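Long-range contacts in glycine betaine, L-proline ABC transporter, glycine/betaine/L-proline-binding protein (ProX) (Borrelia burgdorferi, PDB 3TMG), which binds glycine betaine, probably as the substrate-binding component of an ABC transporter that may also handle carnitine: residues A[101-106]-A[179-184]; A[166-171]-A[189-194]. One frame throughout, in Å; residues are numbered along the deposited sequence.

Followed from the N terminus, the chain first reaches the long strand 88-105, whose end enters contact 1. Seventy-two residues later strand 179-183 returns to pair with it, closing the longer loop. Inside that excursion lies helix 160-172, and its second half opens contact 2, a shorter loop completed just beyond strand 179-183 by residues 189-194. The order 101-106, 166-171, 179-184, 189-194 means that the two contacts cross instead of nesting. Contact 1 joins two strands of the antiparallel sheet; contact 2 packs the helix against strand 193-195 and the turn before it. Strand 193-195 also pairs with strand 88-105, so both contacts meet at one sheet.

Contact 1 of 2, residues A[101-106]-A[179-184]; sequences GFVVPS and VPLWKP. With BET (trimethyl glycine), chain E.
Gly101 and Val103 pair with Leu181 and Val179 on neighbouring antiparallel strands of a periplasmic-binding-protein fold. Four backbone bonds satisfy both polar atoms of all four residues. Gly101 N gives its hydrogen to Leu181 O at 3.0 Å, and Leu181 N returns one to Gly101 O. Lacking a side chain, Gly101 easily extends almost fully (phi 178°, psi -174°). Two residues on, Val103 N reaches Val179 O at 2.8 Å, and Val179 N answers to Val103 O with an N-H...O angle of 167°. Between these pairs Phe102 faces Pro180 at a non-hydrogen-bonded position, which suits a proline because no N-H is required there. Gly101 O also accepts a CA-H...O contact from Pro180 CA at 3.3 Å. Phe102 and Pro180 turn their side chains to helix 135-146, while Val103, Val179 and Leu181 share the other face, Val179 and Leu181 against helix 160-172 and Val103 beside strand 193-195. Val103 CG2, anti to its carbonyl carbon, packs tightly on Leu181 CB at 3.5 Å. Past these pairs, strand 179-183 carries Trp182 into the betaine pocket. Its indole lays one face against the trimethylammonium group, as suits cation-pi attraction, with methyl C2 of the ligand 3.5 Å from Trp182 CD2.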
loop_
_atom_site.group_PDB
_atom_site.type_symbol
_atom_site.label_atom_id
_atom_site.label_comp_id
_atom_site.label_asym_id
_atom_site.label_seq_id
_atom_site.Cartn_x
_atom_site.Cartn_y
_atom_site.Cartn_z
ATOM N N GLY A 101 6.122 6.375 -7.979
ATOM C CA GLY A 101 6.586 7.314 -9.003
ATOM C C GLY A 101 5.662 7.343 -10.220
ATOM O O GLY A 101 4.574 6.748 -10.202
ATOM N N PHE A 102 6.099 8.090 -11.233
ATOM C CA PHE A 102 5.369 8.314 -12.450
ATOM C C PHE A 102 5.738 7.136 -13.359
ATOM O O PHE A 102 6.921 6.803 -13.534
ATOM C CB PHE A 102 5.877 9.614 -13.094
ATOM C CG PHE A 102 5.347 10.907 -12.481
ATOM C CD1 PHE A 102 5.217 11.093 -11.117
ATOM C CD2 PHE A 102 5.012 11.961 -13.328
ATOM C CE1 PHE A 102 4.777 12.309 -10.589
ATOM C CE2 PHE A 102 4.547 13.172 -12.821
ATOM C CZ PHE A 102 4.444 13.360 -11.440
ATOM N N VAL A 103 4.726 6.517 -13.944
ATOM C CA VAL A 103 4.903 5.318 -14.733
ATOM C C VAL A 103 4.255 5.457 -16.092
ATOM O O VAL A 103 3.127 5.978 -16.231
ATOM C CB VAL A 103 4.291 4.100 -13.985
ATOM C CG1 VAL A 103 4.192 2.871 -14.883
ATOM C CG2 VAL A 103 5.122 3.788 -12.734
ATOM N N VAL A 104 4.990 5.018 -17.110
ATOM C CA VAL A 104 4.480 4.949 -18.475
ATOM C C VAL A 104 4.791 3.547 -19.032
ATOM O O VAL A 104 5.702 2.902 -18.554
ATOM C CB VAL A 104 5.146 6.019 -19.379
ATOM C CG1 VAL A 104 4.785 7.446 -18.889
ATOM C CG2 VAL A 104 6.661 5.792 -19.451
ATOM N N PRO A 105 4.051 3.098 -20.070
ATOM C CA PRO A 105 4.430 1.915 -20.832
ATOM C C PRO A 105 5.826 2.122 -21.370
ATOM O O PRO A 105 6.204 3.251 -21.734
ATOM C CB PRO A 105 3.420 1.913 -21.988
ATOM C CG PRO A 105 2.217 2.578 -21.407
ATOM C CD PRO A 105 2.803 3.698 -20.589
ATOM N N SER A 106 6.589 1.047 -21.420
ATOM C CA SER A 106 7.963 1.109 -21.904
ATOM C C SER A 106 8.088 1.608 -23.342
ATOM O O SER A 106 9.124 2.152 -23.695
ATOM C CB SER A 106 8.629 -0.259 -21.792
ATOM O OG SER A 106 8.751 -0.568 -20.414
ATOM N N VAL A 179 0.541 7.225 -15.299
ATOM C CA VAL A 179 -0.140 6.866 -14.030
ATOM C C VAL A 179 0.862 6.957 -12.866
ATOM O O VAL A 179 2.066 6.818 -13.109
ATOM C CB VAL A 179 -0.717 5.415 -14.070
ATOM C CG1 VAL A 179 -1.830 5.260 -15.135
ATOM C CG2 VAL A 179 0.387 4.364 -14.211
ATOM N N PRO A 180 0.376 7.183 -11.624
ATOM C CA PRO A 180 1.265 6.990 -10.517
ATOM C C PRO A 180 1.166 5.476 -10.198
ATOM O O PRO A 180 0.061 4.906 -10.238
ATOM C CB PRO A 180 0.663 7.877 -9.417
ATOM C CG PRO A 180 -0.807 7.921 -9.728
ATOM C CD PRO A 180 -0.935 7.763 -11.218
ATOM N N LEU A 181 2.300 4.815 -10.074
ATOM C CA LEU A 181 2.311 3.389 -9.704
ATOM C C LEU A 181 3.410 3.202 -8.655
ATOM O O LEU A 181 4.069 4.157 -8.252
ATOM C CB LEU A 181 2.498 2.445 -10.905
ATOM C CG LEU A 181 1.257 1.582 -11.196
ATOM C CD1 LEU A 181 1.387 0.804 -12.498
ATOM C CD2 LEU A 181 0.960 0.617 -10.035
ATOM N N TRP A 182 3.587 1.977 -8.184
ATOM C CA TRP A 182 4.470 1.760 -7.068
ATOM C C TRP A 182 4.880 0.336 -7.122
ATOM O O TRP A 182 4.248 -0.488 -7.843
ATOM C CB TRP A 182 3.771 2.092 -5.722
ATOM C CG TRP A 182 2.467 1.330 -5.527
ATOM C CD1 TRP A 182 2.267 0.055 -4.977
ATOM C CD2 TRP A 182 1.159 1.779 -5.964
ATOM N NE1 TRP A 182 0.923 -0.284 -5.000
ATOM C CE2 TRP A 182 0.210 0.710 -5.613
ATOM C CE3 TRP A 182 0.686 2.954 -6.575
ATOM C CZ2 TRP A 182 -1.151 0.827 -5.867
ATOM C CZ3 TRP A 182 -0.686 3.058 -6.847
ATOM C CH2 TRP A 182 -1.589 2.024 -6.492
ATOM N N LYS A 183 5.963 0.041 -6.395
ATOM C CA LYS A 183 6.334 -1.333 -6.099
ATOM C C LYS A 183 6.250 -1.489 -4.591
ATOM O O LYS A 183 6.563 -0.551 -3.836
ATOM C CB LYS A 183 7.758 -1.694 -6.617
ATOM C CG LYS A 183 7.905 -1.626 -8.121
ATOM C CD LYS A 183 9.326 -2.016 -8.572
ATOM C CE LYS A 183 9.374 -2.347 -10.073
ATOM N NZ LYS A 183 10.801 -2.394 -10.551
ATOM N N PRO A 184 5.848 -2.685 -4.124
ATOM C CA PRO A 184 5.629 -3.921 -4.863
ATOM C C PRO A 184 4.289 -3.922 -5.593
ATOM O O PRO A 184 3.272 -3.551 -5.007
ATOM C CB PRO A 184 5.618 -5.009 -3.757
ATOM C CG PRO A 184 5.127 -4.263 -2.532
ATOM C CD PRO A 184 5.688 -2.844 -2.673
HETATM N N BET E . -0.033 2.976 -2.064
HETATM C CA BET E . 0.022 3.442 -0.667
HETATM C C BET E . 0.357 4.940 -0.685
HETATM O O BET E . -0.459 5.858 -0.966
HETATM O OXT BET E . 1.517 5.199 -0.439
HETATM C C1 BET E . -0.206 1.515 -2.141
HETATM C C2 BET E . 1.205 3.303 -2.760
HETATM C C3 BET E . -1.153 3.643 -2.758
#

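Contact 2 of 2, residues A[166-171]-A[189-194]; sequences SLDSSI and SRYDIK
A helix-on-sheet interface of the substrate-binding domain brings Leu167, Asp168 and Ile171 of helix 160-172 against Tyr191 and Ile193, where the chain leaves helix 187-190 and enters strand 193-195. The spacing of Leu167 and Ile171, one helical turn, puts both aliphatic side chains on the side facing the strand. Leu167 divides its branches: CD2 meets Tyr191 CD2 at 4.0 Å, and CD1 lies 4.1 Å from Ile193 CG2. Ile171 works through its tip, for CD1 is 3.9 Å from both Tyr191 CB and Ile193 CG2. Beta-branched Ile193 suits the strand, and it presents CG2 to both helix residues.

Tyr191 carries much of the contact. It is the first residue beyond the helix to abandon helical angles, and with CG anti to the carbonyl carbon (chi1 -52°) its ring runs toward helix 160-172. The side chain offers ring carbon to the aliphatic groups and its hydroxyl end to Asp168. There Asp168 OD1 approaches the ring edge, 3.3 Å from Tyr191 CE1 and 3.2 Å from Tyr191 OH, with the carboxylate and ring planes 43° apart. The same OD1 forms a salt bridge with Lys172, a turn further along the helix.

Leu167 and Ile193 also touch Leu181 of strand 179-183, while Ile193 reaches Val103 and Ile171 reaches Pro105 of strand 88-105, so helix 160-172 covers the face of the sheet that carries Val103, Leu181 and Ile193.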
loop_
_atom_site.group_PDB
_atom_site.type_symbol
_atom_site.label_atom_id
_atom_site.label_comp_id
_atom_site.label_asym_id
_atom_site.label_seq_id
_atom_site.Cartn_x
_atom_site.Cartn_y
_atom_site.Cartn_z
ATOM N N SER A 166 -7.409 1.303 -16.790
ATOM C CA SER A 166 -6.986 2.256 -17.821
ATOM C C SER A 166 -5.591 1.951 -18.400
ATOM O O SER A 166 -5.369 2.066 -19.599
ATOM C CB SER A 166 -6.995 3.689 -17.298
ATOM O OG SER A 166 -8.187 3.969 -16.600
ATOM N N LEU A 167 -4.630 1.630 -17.526
ATOM C CA LEU A 167 -3.301 1.156 -17.977
ATOM C C LEU A 167 -3.403 -0.070 -18.917
ATOM O O LEU A 167 -2.767 -0.103 -19.979
ATOM C CB LEU A 167 -2.394 0.827 -16.744
ATOM C CG LEU A 167 -0.979 0.257 -17.014
ATOM C CD1 LEU A 167 -0.127 1.254 -17.766
ATOM C CD2 LEU A 167 -0.290 -0.080 -15.684
ATOM N N ASP A 168 -4.182 -1.068 -18.494
ATOM C CA ASP A 168 -4.401 -2.292 -19.293
ATOM C C ASP A 168 -4.959 -1.907 -20.676
ATOM O O ASP A 168 -4.458 -2.353 -21.701
ATOM C CB ASP A 168 -5.362 -3.245 -18.567
ATOM C CG ASP A 168 -5.414 -4.649 -19.206
ATOM O OD1 ASP A 168 -4.441 -5.100 -19.838
ATOM O OD2 ASP A 168 -6.447 -5.327 -19.063
ATOM N N SER A 169 -5.956 -1.024 -20.683
ATOM C CA SER A 169 -6.617 -0.574 -21.915
ATOM C C SER A 169 -5.710 0.167 -22.873
ATOM O O SER A 169 -5.712 -0.119 -24.084
ATOM C CB SER A 169 -7.811 0.335 -21.586
ATOM O OG SER A 169 -8.856 -0.413 -21.013
ATOM N N SER A 170 -4.987 1.149 -22.347
ATOM C CA SER A 170 -4.025 1.922 -23.119
ATOM C C SER A 170 -2.950 1.059 -23.743
ATOM O O SER A 170 -2.600 1.257 -24.929
ATOM C CB SER A 170 -3.382 2.990 -22.256
ATOM O OG SER A 170 -4.293 4.050 -22.048
ATOM N N ILE A 171 -2.424 0.106 -22.971
ATOM C CA ILE A 171 -1.335 -0.740 -23.480
ATOM C C ILE A 171 -1.820 -1.644 -24.620
ATOM O O ILE A 171 -1.144 -1.777 -25.628
ATOM C CB ILE A 171 -0.661 -1.552 -22.373
ATOM C CG1 ILE A 171 0.294 -0.636 -21.602
ATOM C CG2 ILE A 171 0.086 -2.782 -22.933
ATOM C CD1 ILE A 171 0.801 -1.260 -20.328
ATOM N N SER A 189 5.333 -6.968 -13.532
ATOM C CA SER A 189 5.620 -8.209 -14.255
ATOM C C SER A 189 4.600 -8.560 -15.324
ATOM O O SER A 189 4.938 -9.206 -16.305
ATOM C CB SER A 189 5.867 -9.361 -13.298
ATOM O OG SER A 189 4.748 -9.488 -12.471
ATOM N N ARG A 190 3.357 -8.103 -15.169
ATOM C CA ARG A 190 2.308 -8.420 -16.115
ATOM C C ARG A 190 2.417 -7.508 -17.344
ATOM O O ARG A 190 2.109 -7.911 -18.459
ATOM C CB ARG A 190 0.914 -8.277 -15.458
ATOM C CG ARG A 190 -0.195 -8.924 -16.280
ATOM C CD ARG A 190 -1.571 -8.863 -15.615
ATOM N NE ARG A 190 -1.666 -9.543 -14.313
ATOM C CZ ARG A 190 -2.749 -9.441 -13.533
ATOM N NH1 ARG A 190 -3.776 -8.708 -13.945
ATOM N NH2 ARG A 190 -2.818 -10.054 -12.356
ATOM N N TYR A 191 2.809 -6.252 -17.114
ATOM C CA TYR A 191 2.981 -5.270 -18.195
ATOM C C TYR A 191 4.444 -4.868 -18.353
ATOM O O TYR A 191 5.208 -5.025 -17.433
ATOM C CB TYR A 191 2.146 -4.016 -17.933
ATOM C CG TYR A 191 0.704 -4.329 -17.639
ATOM C CD1 TYR A 191 -0.128 -4.908 -18.632
ATOM C CD2 TYR A 191 0.149 -4.026 -16.404
ATOM C CE1 TYR A 191 -1.461 -5.184 -18.365
ATOM C CE2 TYR A 191 -1.183 -4.298 -16.135
ATOM C CZ TYR A 191 -1.967 -4.898 -17.107
ATOM O OH TYR A 191 -3.291 -5.167 -16.839
ATOM N N ASP A 192 4.801 -4.357 -19.534
ATOM C CA ASP A 192 6.100 -3.794 -19.794
ATOM C C ASP A 192 5.974 -2.290 -19.563
ATOM O O ASP A 192 5.593 -1.540 -20.455
ATOM C CB ASP A 192 6.539 -4.136 -21.223
ATOM C CG ASP A 192 7.950 -3.752 -21.494
ATOM O OD1 ASP A 192 8.639 -3.284 -20.567
ATOM O OD2 ASP A 192 8.382 -3.911 -22.642
ATOM N N ILE A 193 6.299 -1.865 -18.338
ATOM C CA ILE A 193 6.126 -0.499 -17.901
ATOM C C ILE A 193 7.406 -0.030 -17.178
ATOM O O ILE A 193 8.202 -0.857 -16.754
ATOM C CB ILE A 193 4.921 -0.379 -16.933
ATOM C CG1 ILE A 193 4.966 -1.459 -15.817
ATOM C CG2 ILE A 193 3.615 -0.456 -17.725
ATOM C CD1 ILE A 193 3.963 -1.219 -14.677
ATOM N N LYS A 194 7.562 1.279 -16.982
ATOM C CA LYS A 194 8.799 1.807 -16.401
ATOM C C LYS A 194 8.473 3.032 -15.557
ATOM O O LYS A 194 7.536 3.777 -15.866
ATOM C CB LYS A 194 9.837 2.160 -17.488
ATOM C CG LYS A 194 9.346 3.220 -18.498
ATOM C CD LYS A 194 10.365 3.453 -19.617
ATOM C CE LYS A 194 9.892 4.472 -20.627
ATOM N NZ LYS A 194 10.861 4.541 -21.763
#